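PDB 3BB7: interpain A from Prevotella intermedia, which is probably a papain-clan cysteine protease of the C10 family that cleaves peptide bonds once its inactive precursor has been activated. Local coordinates for residues Val74-Asp78 / Tyr274-Gly278; His138-Ala144 / Val191-Tyr197; Asp223-Arg229 / Gln311-Val317. The protein carries 1 engineered substitution. All coordinates share one frame. Residues are numbered along the deposited sequence.

Contact 1 (Val74-Asp78 / Tyr274-Gly278); sequences VIKPD and YNKAG
V74 to K76 run extended (phi -130° to -116°, psi 115° to 147°) past a hairpin turn, with no direct hydrogen bond between the two segments. I75 turns its side chain away, onto D234 and M238 of helix 234-246, while its O lies 3.6 Å from G278 CA and accepts from water 1 (2.5 Å), which also donates to G278 O (2.9 Å). K76, whose CA faces G278 CA at 4.4 Å, lays an extended m chain along the turn, CB 3.7 Å from K276 O and CE 4.3 Å from A277 CB. That turn is a type I beta turn, N275-G278, closed by G278 N to N275 O at 3.0 Å, and links strands 267-274 and 280-283 of the protease sheet. G278, at phi 88°, must be glycine: a CB would strike I75 O. P77, rigid and without an N-H to satisfy, fills the remaining hollow, CD 3.4 Å from K276 O and CB 3.6 Å from CE2 of Y274 (chi1 p), whose OH bonds A83 O.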
ATOM      1  N   VAL A  74      -2.359 -17.217  14.067  1.00 15.82           N
ATOM      2  CA  VAL A  74      -3.261 -16.099  14.329  1.00 14.37           C
ATOM      3  C   VAL A  74      -2.602 -15.309  15.455  1.00 13.10           C
ATOM      4  O   VAL A  74      -2.386 -15.833  16.560  1.00 13.64           O
ATOM      5  CB  VAL A  74      -4.643 -16.592  14.784  1.00 14.55           C
ATOM      6  CG1 VAL A  74      -5.519 -15.414  15.124  1.00 14.37           C
ATOM      7  CG2 VAL A  74      -5.282 -17.410  13.677  1.00 14.50           C
ATOM      8  N   ILE A  75      -2.211 -14.085  15.146  1.00 11.30           N
ATOM      9  CA  ILE A  75      -1.474 -13.255  16.102  1.00 12.90           C
ATOM     10  C   ILE A  75      -2.325 -12.030  16.364  1.00 13.90           C
ATOM     11  O   ILE A  75      -2.699 -11.302  15.410  1.00 16.08           O
ATOM     12  CB  ILE A  75      -0.106 -12.854  15.520  1.00 12.91           C
ATOM     13  CG1 ILE A  75       0.754 -14.089  15.257  1.00 13.55           C
ATOM     14  CG2 ILE A  75       0.619 -11.899  16.459  1.00 13.39           C
ATOM     15  CD1 ILE A  75       2.005 -13.780  14.451  1.00 15.44           C
ATOM     16  N   LYS A  76      -2.614 -11.786  17.641  1.00 13.33           N
ATOM     17  CA  LYS A  76      -3.463 -10.672  18.078  1.00 13.22           C
ATOM     18  C   LYS A  76      -2.612  -9.720  18.906  1.00 14.21           C
ATOM     19  O   LYS A  76      -1.684 -10.169  19.610  1.00 15.38           O
ATOM     20  CB  LYS A  76      -4.638 -11.202  18.905  1.00 13.40           C
ATOM     21  CG  LYS A  76      -5.580 -12.087  18.105  1.00 12.55           C
ATOM     22  CD  LYS A  76      -6.850 -12.321  18.848  1.00 12.54           C
ATOM     23  CE  LYS A  76      -7.740 -13.300  18.137  1.00 13.53           C
ATOM     24  NZ  LYS A  76      -9.078 -13.465  18.784  1.00 15.45           N
ATOM     25  N   PRO A  77      -2.907  -8.410  18.834  1.00 13.86           N
ATOM     26  CA  PRO A  77      -2.117  -7.431  19.589  1.00 14.10           C
ATOM     27  C   PRO A  77      -2.341  -7.597  21.094  1.00 15.06           C
ATOM     28  O   PRO A  77      -3.500  -7.646  21.548  1.00 16.45           O
ATOM     29  CB  PRO A  77      -2.679  -6.088  19.109  1.00 13.49           C
ATOM     30  CG  PRO A  77      -4.079  -6.402  18.622  1.00 13.24           C
ATOM     31  CD  PRO A  77      -3.966  -7.767  18.035  1.00 13.42           C
ATOM     32  N   ASP A  78      -1.252  -7.656  21.864  1.00 15.25           N
ATOM     33  CA  ASP A  78      -1.339  -7.786  23.323  1.00 15.99           C
ATOM     34  C   ASP A  78      -1.673  -6.423  23.907  1.00 16.08           C
ATOM     35  O   ASP A  78      -0.858  -5.526  23.814  1.00 14.90           O
ATOM     36  CB  ASP A  78       0.025  -8.257  23.827  1.00 15.86           C
ATOM     37  CG  ASP A  78       0.058  -8.508  25.330  1.00 18.79           C
ATOM     38  OD1 ASP A  78       1.016  -9.168  25.776  1.00 22.92           O
ATOM     39  OD2 ASP A  78      -0.848  -8.073  26.062  1.00 20.01           O
ATOM     40  N   TYR A 274      -5.226  -1.410  12.926  1.00 10.86           N
ATOM     41  CA  TYR A 274      -5.422  -2.837  13.173  1.00 10.58           C
ATOM     42  C   TYR A 274      -6.561  -2.996  14.142  1.00  9.78           C
ATOM     43  O   TYR A 274      -6.895  -2.060  14.877  1.00 11.23           O
ATOM     44  CB  TYR A 274      -4.167  -3.515  13.723  1.00 10.63           C
ATOM     45  CG  TYR A 274      -3.618  -2.987  15.038  1.00 10.65           C
ATOM     46  CD1 TYR A 274      -2.598  -2.043  15.067  1.00 11.78           C
ATOM     47  CD2 TYR A 274      -4.116  -3.445  16.261  1.00  9.82           C
ATOM     48  CE1 TYR A 274      -2.102  -1.577  16.269  1.00 11.52           C
ATOM     49  CE2 TYR A 274      -3.620  -2.981  17.463  1.00 11.33           C
ATOM     50  CZ  TYR A 274      -2.589  -2.066  17.458  1.00 11.84           C
ATOM     51  OH  TYR A 274      -2.086  -1.604  18.644  1.00 11.64           O
ATOM     52  N   ASN A 275      -7.174  -4.176  14.112  1.00 10.56           N
ATOM     53  CA  ASN A 275      -8.268  -4.446  15.040  1.00 12.01           C
ATOM     54  C   ASN A 275      -7.823  -5.400  16.147  1.00 12.14           C
ATOM     55  O   ASN A 275      -6.661  -5.848  16.177  1.00 11.96           O
ATOM     56  CB  ASN A 275      -9.572  -4.878  14.314  1.00 12.40           C
ATOM     57  CG  ASN A 275      -9.511  -6.258  13.678  1.00 12.75           C
ATOM     58  OD1 ASN A 275      -8.598  -7.046  13.918  1.00 12.53           O
ATOM     59  ND2 ASN A 275     -10.510  -6.555  12.827  1.00 13.55           N
ATOM     60  N   LYS A 276      -8.734  -5.694  17.075  1.00 11.84           N
ATOM     61  CA  LYS A 276      -8.397  -6.543  18.207  1.00 12.45           C
ATOM     62  C   LYS A 276      -8.002  -7.962  17.826  1.00 11.28           C
ATOM     63  O   LYS A 276      -7.260  -8.612  18.549  1.00 11.59           O
ATOM     64  CB  LYS A 276      -9.569  -6.575  19.183  1.00 11.37           C
ATOM     65  CG  LYS A 276      -9.797  -5.258  19.816  1.00 13.72           C
ATOM     66  CD  LYS A 276     -10.914  -5.401  20.831  1.00 16.38           C
ATOM     67  CE  LYS A 276     -11.133  -4.122  21.599  1.00 18.72           C
ATOM     68  NZ  LYS A 276     -12.406  -4.240  22.416  1.00 21.68           N
ATOM     69  N   ALA A 277      -8.515  -8.451  16.692  1.00 11.21           N
ATOM     70  CA  ALA A 277      -8.188  -9.765  16.223  1.00 12.48           C
ATOM     71  C   ALA A 277      -6.933  -9.792  15.344  1.00 12.00           C
ATOM     72  O   ALA A 277      -6.571 -10.842  14.814  1.00 13.57           O
ATOM     73  CB  ALA A 277      -9.375 -10.316  15.475  1.00 13.31           C
ATOM     74  N   GLY A 278      -6.247  -8.652  15.224  1.00 11.91           N
ATOM     75  CA  GLY A 278      -4.959  -8.600  14.545  1.00 12.21           C
ATOM     76  C   GLY A 278      -5.036  -8.373  13.040  1.00 11.55           C
ATOM     77  O   GLY A 278      -3.992  -8.304  12.384  1.00 13.19           O
TER
HETATM   78  O   HOH W   1      -1.922 -10.001  13.404  1.00 18.08           O
HETATM   79  O   HOH W   2      -6.456  -8.271  21.108  1.00 14.81           O

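Contact 2 (His138-Ala144 / Val191-Tyr197); sequences HTVHYPA and VASEMQY
Residues 138-142 form a beta strand, continued through a cis peptide bond before P143 to A144; facing it, the last turn of helix 176-192 gives way to an irregular chain. A Schellman motif ends that helix: E194, at phi 55° and psi 43°, is its C-prime residue, with E194 N bonded to V191 O (3.1 Å) and M195 N to G190 O. CA atoms pair V140 with V191 (6.2 Å), Y142 with Y197 (6.4 Å) and A144 with Q196 (5.1 Å); no direct backbone hydrogen bond forms, and water joins the segments. Water 4 donates to H141 O (2.7 Å) and M195 O (2.8 Å) and accepts from Y197 N (2.9 Å); water 5 links A144 N to Y197 O (2.8 Å each).

H138 (chi1 t) gives NE2 to E194 OE2 at 2.7 Å, a histidine-carboxylate bond; E194 OE1 takes water 3 (2.7 Å), which donates to T139 O (2.7 Å). V140, small and branched, fits inside, CG2 3.8 Å from CE1 at the edge of the Y197 ring and 4.4 Å from V191 CG2. A144 CB meets Q196 CG at 3.6 Å.

Strand 150-154 pairs with 138-142, and its I152 touches V191, Y142 and Y197; M195 turns to A118 on helix 116-128, its side chain about 7 Å from that of A116, the engineered replacement at the predicted nucleophile, while E194 touches D210 of helix 208-218.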
ATOM      1  N   HIS A 138      16.220  15.624  -8.394  1.00 10.18           N
ATOM      2  CA  HIS A 138      16.584  14.363  -9.018  1.00  9.87           C
ATOM      3  C   HIS A 138      15.759  14.155 -10.269  1.00  9.71           C
ATOM      4  O   HIS A 138      14.670  14.693 -10.400  1.00 11.40           O
ATOM      5  CB  HIS A 138      16.341  13.199  -8.050  1.00 10.32           C
ATOM      6  CG  HIS A 138      16.878  11.875  -8.513  1.00 10.75           C
ATOM      7  ND1 HIS A 138      18.206  11.669  -8.818  1.00 13.56           N
ATOM      8  CD2 HIS A 138      16.267  10.667  -8.640  1.00 11.51           C
ATOM      9  CE1 HIS A 138      18.382  10.394  -9.146  1.00 11.67           C
ATOM     10  NE2 HIS A 138      17.225   9.766  -9.040  1.00 11.39           N
ATOM     11  N   THR A 139      16.301  13.335 -11.170  1.00  9.55           N
ATOM     12  CA  THR A 139      15.667  13.013 -12.435  1.00 11.06           C
ATOM     13  C   THR A 139      15.722  11.505 -12.662  1.00 10.77           C
ATOM     14  O   THR A 139      16.753  10.869 -12.356  1.00 12.78           O
ATOM     15  CB  THR A 139      16.406  13.753 -13.576  1.00 10.68           C
ATOM     16  OG1 THR A 139      16.295  15.163 -13.364  1.00 12.27           O
ATOM     17  CG2 THR A 139      15.816  13.416 -14.950  1.00 11.46           C
ATOM     18  N   VAL A 140      14.606  10.918 -13.115  1.00  9.96           N
ATOM     19  CA  VAL A 140      14.638   9.578 -13.712  1.00 10.49           C
ATOM     20  C   VAL A 140      14.219   9.698 -15.176  1.00  9.79           C
ATOM     21  O   VAL A 140      13.869  10.795 -15.650  1.00 10.79           O
ATOM     22  CB  VAL A 140      13.747   8.591 -12.947  1.00 10.25           C
ATOM     23  CG1 VAL A 140      14.152   8.534 -11.467  1.00 11.35           C
ATOM     24  CG2 VAL A 140      12.248   8.946 -13.072  1.00 11.59           C
ATOM     25  N   HIS A 141      14.293   8.604 -15.926  1.00  9.62           N
ATOM     26  CA  HIS A 141      14.032   8.658 -17.372  1.00 10.29           C
ATOM     27  C   HIS A 141      12.979   7.653 -17.762  1.00  9.99           C
ATOM     28  O   HIS A 141      12.795   6.621 -17.087  1.00 10.74           O
ATOM     29  CB  HIS A 141      15.339   8.445 -18.166  1.00 11.06           C
ATOM     30  CG  HIS A 141      16.306   9.577 -17.988  1.00 12.53           C
ATOM     31  ND1 HIS A 141      17.227   9.621 -16.957  1.00 14.47           N
ATOM     32  CD2 HIS A 141      16.435  10.752 -18.656  1.00 12.38           C
ATOM     33  CE1 HIS A 141      17.898  10.763 -17.013  1.00 12.90           C
ATOM     34  NE2 HIS A 141      17.449  11.459 -18.044  1.00 14.38           N
ATOM     35  N   TYR A 142      12.311   7.933 -18.886  1.00  9.65           N
ATOM     36  CA  TYR A 142      11.360   7.004 -19.478  1.00 11.00           C
ATOM     37  C   TYR A 142      11.769   6.729 -20.916  1.00 10.66           C
ATOM     38  O   TYR A 142      11.839   7.652 -21.725  1.00 11.78           O
ATOM     39  CB  TYR A 142       9.932   7.554 -19.434  1.00 11.49           C
ATOM     40  CG  TYR A 142       8.983   6.607 -20.136  1.00 11.61           C
ATOM     41  CD1 TYR A 142       8.669   5.356 -19.577  1.00 11.08           C
ATOM     42  CD2 TYR A 142       8.418   6.942 -21.363  1.00 13.15           C
ATOM     43  CE1 TYR A 142       7.828   4.452 -20.234  1.00 12.20           C
ATOM     44  CE2 TYR A 142       7.570   6.057 -22.025  1.00 13.86           C
ATOM     45  CZ  TYR A 142       7.276   4.813 -21.461  1.00 13.31           C
ATOM     46  OH  TYR A 142       6.432   3.934 -22.099  1.00 16.90           O
ATOM     47  N   PRO A 143      12.042   5.461 -21.256  1.00  9.65           N
ATOM     48  CA  PRO A 143      11.996   4.280 -20.380  1.00 10.34           C
ATOM     49  C   PRO A 143      13.139   4.295 -19.383  1.00  9.93           C
ATOM     50  O   PRO A 143      14.189   4.937 -19.643  1.00  9.16           O
ATOM     51  CB  PRO A 143      12.180   3.142 -21.374  1.00  9.30           C
ATOM     52  CG  PRO A 143      13.029   3.745 -22.438  1.00 11.17           C
ATOM     53  CD  PRO A 143      12.480   5.110 -22.621  1.00 10.23           C
ATOM     54  N   ALA A 144      12.947   3.619 -18.248  1.00 10.32           N
ATOM     55  CA  ALA A 144      13.930   3.676 -17.179  1.00 11.18           C
ATOM     56  C   ALA A 144      15.322   3.223 -17.600  1.00 11.11           C
ATOM     57  O   ALA A 144      16.336   3.743 -17.070  1.00 12.83           O
ATOM     58  CB  ALA A 144      13.445   2.868 -15.981  1.00 12.75           C
ATOM     59  N   VAL A 191       9.799   9.958  -8.284  1.00  9.43           N
ATOM     60  CA  VAL A 191      11.193  10.279  -8.625  1.00 10.08           C
ATOM     61  C   VAL A 191      12.118   9.944  -7.439  1.00  9.31           C
ATOM     62  O   VAL A 191      13.197   9.367  -7.611  1.00  9.18           O
ATOM     63  CB  VAL A 191      11.321  11.748  -9.039  1.00  9.74           C
ATOM     64  CG1 VAL A 191      12.797  12.149  -9.152  1.00 10.54           C
ATOM     65  CG2 VAL A 191      10.562  11.968 -10.370  1.00 11.22           C
ATOM     66  N   ALA A 192      11.697  10.296  -6.225  1.00  8.77           N
ATOM     67  CA  ALA A 192      12.476   9.970  -5.005  1.00 10.33           C
ATOM     68  C   ALA A 192      12.716   8.469  -4.836  1.00  9.91           C
ATOM     69  O   ALA A 192      13.750   8.067  -4.281  1.00 11.92           O
ATOM     70  CB  ALA A 192      11.801  10.503  -3.788  1.00 10.24           C
ATOM     71  N   SER A 193      11.790   7.650  -5.340  1.00  9.32           N
ATOM     72  CA  SER A 193      11.849   6.205  -5.202  1.00 10.49           C
ATOM     73  C   SER A 193      12.499   5.533  -6.383  1.00  9.72           C
ATOM     74  O   SER A 193      12.466   4.298  -6.488  1.00 10.45           O
ATOM     75  CB  SER A 193      10.441   5.658  -5.002  1.00 10.70           C
ATOM     76  OG  SER A 193       9.887   6.160  -3.781  1.00 12.78           O
ATOM     77  N   GLU A 194      13.115   6.333  -7.272  1.00  9.69           N
ATOM     78  CA  GLU A 194      13.738   5.794  -8.510  1.00 10.95           C
ATOM     79  C   GLU A 194      12.745   4.983  -9.347  1.00  9.65           C
ATOM     80  O   GLU A 194      13.076   3.915  -9.897  1.00 10.72           O
ATOM     81  CB  GLU A 194      14.976   4.965  -8.192  1.00 10.94           C
ATOM     82  CG  GLU A 194      15.994   4.861  -9.313  1.00 14.78           C
ATOM     83  CD  GLU A 194      16.629   6.194  -9.692  1.00 17.20           C
ATOM     84  OE1 GLU A 194      17.216   6.256 -10.802  1.00 21.76           O
ATOM     85  OE2 GLU A 194      16.544   7.152  -8.896  1.00 15.89           O
ATOM     86  N   MET A 195      11.529   5.509  -9.474  1.00  8.56           N
ATOM     87  CA  MET A 195      10.465   4.823 -10.192  1.00  8.30           C
ATOM     88  C   MET A 195      10.869   4.463 -11.623  1.00  9.13           C
ATOM     89  O   MET A 195      11.504   5.273 -12.320  1.00 10.59           O
ATOM     90  CB  MET A 195       9.223   5.725 -10.242  1.00  9.13           C
ATOM     91  CG  MET A 195       7.901   5.054 -10.679  1.00  9.57           C
ATOM     92  SD  MET A 195       7.354   3.703  -9.595  1.00 10.74           S
ATOM     93  CE  MET A 195       6.875   4.619  -8.124  1.00 10.97           C
ATOM     94  N   GLN A 196      10.434   3.278 -12.055  1.00  9.96           N
ATOM     95  CA  GLN A 196      10.571   2.815 -13.445  1.00 10.47           C
ATOM     96  C   GLN A 196       9.160   2.962 -13.995  1.00  9.27           C
ATOM     97  O   GLN A 196       8.300   2.104 -13.797  1.00 10.31           O
ATOM     98  CB  GLN A 196      11.026   1.358 -13.477  1.00 10.55           C
ATOM     99  CG  GLN A 196      12.473   1.237 -12.941  1.00 12.65           C
ATOM    100  CD  GLN A 196      13.026  -0.153 -13.034  1.00 16.90           C
ATOM    101  OE1 GLN A 196      13.698  -0.620 -12.104  1.00 22.43           O
ATOM    102  NE2 GLN A 196      12.767  -0.824 -14.156  1.00 16.40           N
ATOM    103  N   TYR A 197       8.922   4.057 -14.706  1.00  9.46           N
ATOM    104  CA  TYR A 197       7.565   4.431 -15.078  1.00  9.79           C
ATOM    105  C   TYR A 197       7.063   3.598 -16.240  1.00  9.25           C
ATOM    106  O   TYR A 197       7.826   3.197 -17.150  1.00 10.50           O
ATOM    107  CB  TYR A 197       7.509   5.901 -15.440  1.00  9.38           C
ATOM    108  CG  TYR A 197       7.430   6.795 -14.222  1.00  9.50           C
ATOM    109  CD1 TYR A 197       8.536   7.535 -13.808  1.00 10.50           C
ATOM    110  CD2 TYR A 197       6.250   6.919 -13.494  1.00 10.62           C
ATOM    111  CE1 TYR A 197       8.489   8.368 -12.656  1.00  9.68           C
ATOM    112  CE2 TYR A 197       6.177   7.754 -12.361  1.00 10.19           C
ATOM    113  CZ  TYR A 197       7.293   8.496 -11.963  1.00  9.73           C
ATOM    114  OH  TYR A 197       7.202   9.276 -10.846  1.00 11.35           O
TER
HETATM  115  O   HOH W   3      17.919   8.397 -12.236  1.00 14.67           O
HETATM  116  O   HOH W   4      11.162   5.787 -15.081  1.00  8.31           O
HETATM  117  O   HOH W   5      10.436   2.463 -17.698  1.00 12.62           O

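Contact 3 (Asp223-Arg229 / Gln311-Val317); sequences DAEYITR and QDMVRGV
Strands 225-228 and 312-315 are the antiparallel edge pair of the protease beta-sheet, axes 4.7 Å apart at closest approach, directions 152° apart, 225-228 outermost. Two hydrogen-bonded pairs join the backbones: E225 N to R315 O (2.8 Å) and R315 N to E225 O (2.9 Å); I227 N to M313 O and M313 N to I227 O (2.9 Å each). D312 and V314 bond on to G254 and I252. R229 N to Q311 O (2.9 Å) follows. On one face E225 OE1 forms a salt bridge with R315 NE (2.8 Å, a weak hydrogen bond), and I227, chi1 p, sets CG1 3.4 Å from M313 CG, apolar chains suited to W237. On the other, T228 OG1 donates to D312 OD2 (2.7 Å), which takes water 7 (2.9 Å), held by Y226 OH (2.6 Å). G316, phi 89°, has no CB to strike D223 O. R229 binds D234 and I296 O, and Q311 OE1 accepts from Y253 OH, near the predicted active-site H267; R229 NH1 donates to Q311 OE1 at 3.0 Å.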
ATOM      1  N   ASP A 223      14.740   9.140   9.897  1.00 12.78           N
ATOM      2  CA  ASP A 223      14.583   7.783  10.429  1.00 13.30           C
ATOM      3  C   ASP A 223      14.035   6.755   9.426  1.00 12.77           C
ATOM      4  O   ASP A 223      13.865   5.568   9.778  1.00 13.46           O
ATOM      5  CB  ASP A 223      13.684   7.799  11.660  1.00 14.08           C
ATOM      6  CG  ASP A 223      14.252   8.592  12.804  1.00 15.52           C
ATOM      7  OD1 ASP A 223      15.436   9.000  12.764  1.00 19.25           O
ATOM      8  OD2 ASP A 223      13.479   8.809  13.769  1.00 19.01           O
ATOM      9  N   ALA A 224      13.697   7.186   8.209  1.00 11.26           N
ATOM     10  CA  ALA A 224      13.089   6.240   7.258  1.00 12.41           C
ATOM     11  C   ALA A 224      14.027   5.071   6.985  1.00 12.23           C
ATOM     12  O   ALA A 224      15.252   5.253   6.814  1.00 11.94           O
ATOM     13  CB  ALA A 224      12.711   6.943   5.959  1.00 11.46           C
ATOM     14  N   GLU A 225      13.447   3.871   6.942  1.00 12.11           N
ATOM     15  CA  GLU A 225      14.261   2.684   6.642  1.00 12.98           C
ATOM     16  C   GLU A 225      13.384   1.564   6.108  1.00 12.66           C
ATOM     17  O   GLU A 225      12.229   1.426   6.492  1.00 14.19           O
ATOM     18  CB  GLU A 225      15.055   2.257   7.897  1.00 14.30           C
ATOM     19  CG  GLU A 225      14.140   1.877   9.034  1.00 16.36           C
ATOM     20  CD  GLU A 225      14.812   1.019  10.087  1.00 21.12           C
ATOM     21  OE1 GLU A 225      14.275   0.951  11.205  1.00 23.48           O
ATOM     22  OE2 GLU A 225      15.880   0.438   9.801  1.00 22.93           O
ATOM     23  N   TYR A 226      13.946   0.766   5.215  1.00 12.76           N
ATOM     24  CA  TYR A 226      13.255  -0.364   4.639  1.00 13.21           C
ATOM     25  C   TYR A 226      13.670  -1.623   5.405  1.00 12.41           C
ATOM     26  O   TYR A 226      14.854  -1.793   5.725  1.00 13.05           O
ATOM     27  CB  TYR A 226      13.660  -0.451   3.141  1.00 16.08           C
ATOM     28  CG  TYR A 226      13.945  -1.825   2.555  1.00 17.10           C
ATOM     29  CD1 TYR A 226      15.251  -2.236   2.282  1.00 22.80           C
ATOM     30  CD2 TYR A 226      12.905  -2.693   2.255  1.00 19.44           C
ATOM     31  CE1 TYR A 226      15.499  -3.484   1.751  1.00 20.47           C
ATOM     32  CE2 TYR A 226      13.139  -3.946   1.690  1.00 21.07           C
ATOM     33  CZ  TYR A 226      14.434  -4.334   1.458  1.00 20.28           C
ATOM     34  OH  TYR A 226      14.647  -5.580   0.915  1.00 22.83           O
ATOM     35  N   ILE A 227      12.697  -2.482   5.701  1.00 11.00           N
ATOM     36  CA  ILE A 227      12.988  -3.819   6.265  1.00 10.99           C
ATOM     37  C   ILE A 227      12.200  -4.869   5.497  1.00 10.55           C
ATOM     38  O   ILE A 227      11.174  -4.550   4.882  1.00 10.30           O
ATOM     39  CB  ILE A 227      12.689  -3.869   7.780  1.00 10.06           C
ATOM     40  CG1 ILE A 227      11.200  -3.625   8.095  1.00 11.00           C
ATOM     41  CG2 ILE A 227      13.639  -2.882   8.540  1.00 10.79           C
ATOM     42  CD1 ILE A 227      10.866  -3.867   9.565  1.00 12.03           C
ATOM     43  N   THR A 228      12.685  -6.108   5.508  1.00 10.09           N
ATOM     44  CA  THR A 228      12.009  -7.150   4.753  1.00 11.24           C
ATOM     45  C   THR A 228      11.557  -8.306   5.651  1.00 10.23           C
ATOM     46  O   THR A 228      12.248  -8.687   6.601  1.00 10.48           O
ATOM     47  CB  THR A 228      12.845  -7.600   3.568  1.00 14.10           C
ATOM     48  OG1 THR A 228      12.011  -8.311   2.622  1.00 16.91           O
ATOM     49  CG2 THR A 228      13.970  -8.478   4.008  1.00 15.80           C
ATOM     50  N   ARG A 229      10.358  -8.823   5.366  1.00  9.75           N
ATOM     51  CA  ARG A 229       9.732  -9.772   6.283  1.00 10.62           C
ATOM     52  C   ARG A 229      10.510 -11.064   6.456  1.00 10.56           C
ATOM     53  O   ARG A 229      10.468 -11.650   7.525  1.00 11.74           O
ATOM     54  CB  ARG A 229       8.289 -10.080   5.859  1.00 10.30           C
ATOM     55  CG  ARG A 229       7.555 -10.823   6.958  1.00  9.34           C
ATOM     56  CD  ARG A 229       6.091 -10.978   6.619  1.00 10.26           C
ATOM     57  NE  ARG A 229       5.478 -11.885   7.576  1.00 10.24           N
ATOM     58  CZ  ARG A 229       4.168 -11.953   7.826  1.00 11.14           C
ATOM     59  NH1 ARG A 229       3.301 -11.157   7.191  1.00 10.05           N
ATOM     60  NH2 ARG A 229       3.728 -12.816   8.737  1.00 11.95           N
ATOM     61  N   GLN A 311       7.289  -8.995   0.738  1.00 15.76           N
ATOM     62  CA  GLN A 311       6.747  -8.170   1.825  1.00 13.78           C
ATOM     63  C   GLN A 311       7.851  -7.379   2.483  1.00 13.89           C
ATOM     64  O   GLN A 311       8.684  -7.932   3.206  1.00 15.19           O
ATOM     65  CB  GLN A 311       6.053  -9.021   2.887  1.00 13.72           C
ATOM     66  CG  GLN A 311       4.787  -9.700   2.414  1.00 14.13           C
ATOM     67  CD  GLN A 311       4.169 -10.521   3.522  1.00 12.79           C
ATOM     68  OE1 GLN A 311       3.532  -9.977   4.444  1.00 13.26           O
ATOM     69  NE2 GLN A 311       4.338 -11.834   3.443  1.00 13.66           N
ATOM     70  N   ASP A 312       7.863  -6.095   2.161  1.00 13.86           N
ATOM     71  CA  ASP A 312       8.813  -5.142   2.682  1.00 14.69           C
ATOM     72  C   ASP A 312       7.999  -4.046   3.349  1.00 14.36           C
ATOM     73  O   ASP A 312       6.821  -3.844   3.016  1.00 14.94           O
ATOM     74  CB  ASP A 312       9.611  -4.489   1.545  1.00 16.09           C
ATOM     75  CG  ASP A 312      10.252  -5.495   0.609  1.00 20.05           C
ATOM     76  OD1 ASP A 312      10.228  -5.258  -0.624  1.00 24.37           O
ATOM     77  OD2 ASP A 312      10.764  -6.525   1.092  1.00 21.17           O
ATOM     78  N   MET A 313       8.600  -3.327   4.286  1.00 12.33           N
ATOM     79  CA  MET A 313       7.941  -2.139   4.818  1.00 13.58           C
ATOM     80  C   MET A 313       8.940  -1.016   4.887  1.00 13.05           C
ATOM     81  O   MET A 313      10.149  -1.235   5.052  1.00 12.95           O
ATOM     82  CB  MET A 313       7.257  -2.401   6.173  1.00 16.61           C
ATOM     83  CG  MET A 313       8.115  -2.330   7.394  1.00 19.38           C
ATOM     84  SD  MET A 313       7.269  -2.179   9.017  1.00 15.14           S
ATOM     85  CE  MET A 313       6.451  -3.776   9.093  1.00 15.68           C
ATOM     86  N   VAL A 314       8.430   0.203   4.818  1.00 12.46           N
ATOM     87  CA  VAL A 314       9.250   1.368   5.127  1.00 13.45           C
ATOM     88  C   VAL A 314       8.674   1.907   6.411  1.00 14.17           C
ATOM     89  O   VAL A 314       7.476   2.280   6.447  1.00 16.16           O
ATOM     90  CB  VAL A 314       9.237   2.430   4.022  1.00 14.20           C
ATOM     91  CG1 VAL A 314      10.051   3.621   4.483  1.00 15.31           C
ATOM     92  CG2 VAL A 314       9.802   1.862   2.739  1.00 14.05           C
ATOM     93  N   ARG A 315       9.492   1.909   7.466  1.00 13.54           N
ATOM     94  CA  ARG A 315       9.102   2.484   8.740  1.00 14.96           C
ATOM     95  C   ARG A 315       9.978   3.714   8.996  1.00 13.50           C
ATOM     96  O   ARG A 315      10.920   3.990   8.229  1.00 13.77           O
ATOM     97  CB  ARG A 315       9.193   1.431   9.855  1.00 15.13           C
ATOM     98  CG  ARG A 315      10.585   0.991  10.202  1.00 15.58           C
ATOM     99  CD  ARG A 315      10.563  -0.077  11.308  1.00 17.66           C
ATOM    100  NE  ARG A 315      11.909  -0.607  11.453  1.00 19.65           N
ATOM    101  CZ  ARG A 315      12.276  -1.460  12.401  1.00 20.14           C
ATOM    102  NH1 ARG A 315      11.388  -1.857  13.312  1.00 20.17           N
ATOM    103  NH2 ARG A 315      13.529  -1.914  12.423  1.00 22.18           N
ATOM    104  N   GLY A 316       9.661   4.486  10.037  1.00 13.12           N
ATOM    105  CA  GLY A 316      10.452   5.671  10.366  1.00 14.53           C
ATOM    106  C   GLY A 316       9.990   6.931   9.660  1.00 13.30           C
ATOM    107  O   GLY A 316      10.709   7.910   9.634  1.00 13.34           O
ATOM    108  N   VAL A 317       8.792   6.905   9.075  1.00 12.94           N
ATOM    109  CA  VAL A 317       8.234   8.062   8.394  1.00 12.99           C
ATOM    110  C   VAL A 317       7.193   8.691   9.320  1.00 12.37           C
ATOM    111  O   VAL A 317       6.131   8.095   9.625  1.00 13.15           O
ATOM    112  CB  VAL A 317       7.605   7.675   7.047  1.00 12.51           C
ATOM    113  CG1 VAL A 317       6.988   8.898   6.356  1.00 13.76           C
ATOM    114  CG2 VAL A 317       8.680   7.033   6.121  1.00 14.76           C
TER
HETATM  115  O   HOH W   6      12.086  10.274   9.883  1.00 10.18           O
HETATM  116  O   HOH W   7      12.952  -6.738  -0.749  1.00 30.74           O

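How the contacts relate
Contacts 1 and 2 lie toward the periphery on opposite sides of the chain's centre, their centres about 38 Å apart; contact 3 is the most central. Contacts 1 and 3 hold the same antiparallel sheet, the first at a turn between two of its strands and the third along its edge pair, and both lean on helix 234-246: D234 touches I75 in contact 1 and bridges R229 in contact 3. Helix 208-218 borders contacts 2 and 3. Chemistry follows place. Regular strands in contact 3 bond backbone to backbone, whereas in contacts 1 and 2, where the segments do not pair as strands, water bridges the backbones. Both glycines at positive phi, G278 and G316, sit against a facing carbonyl.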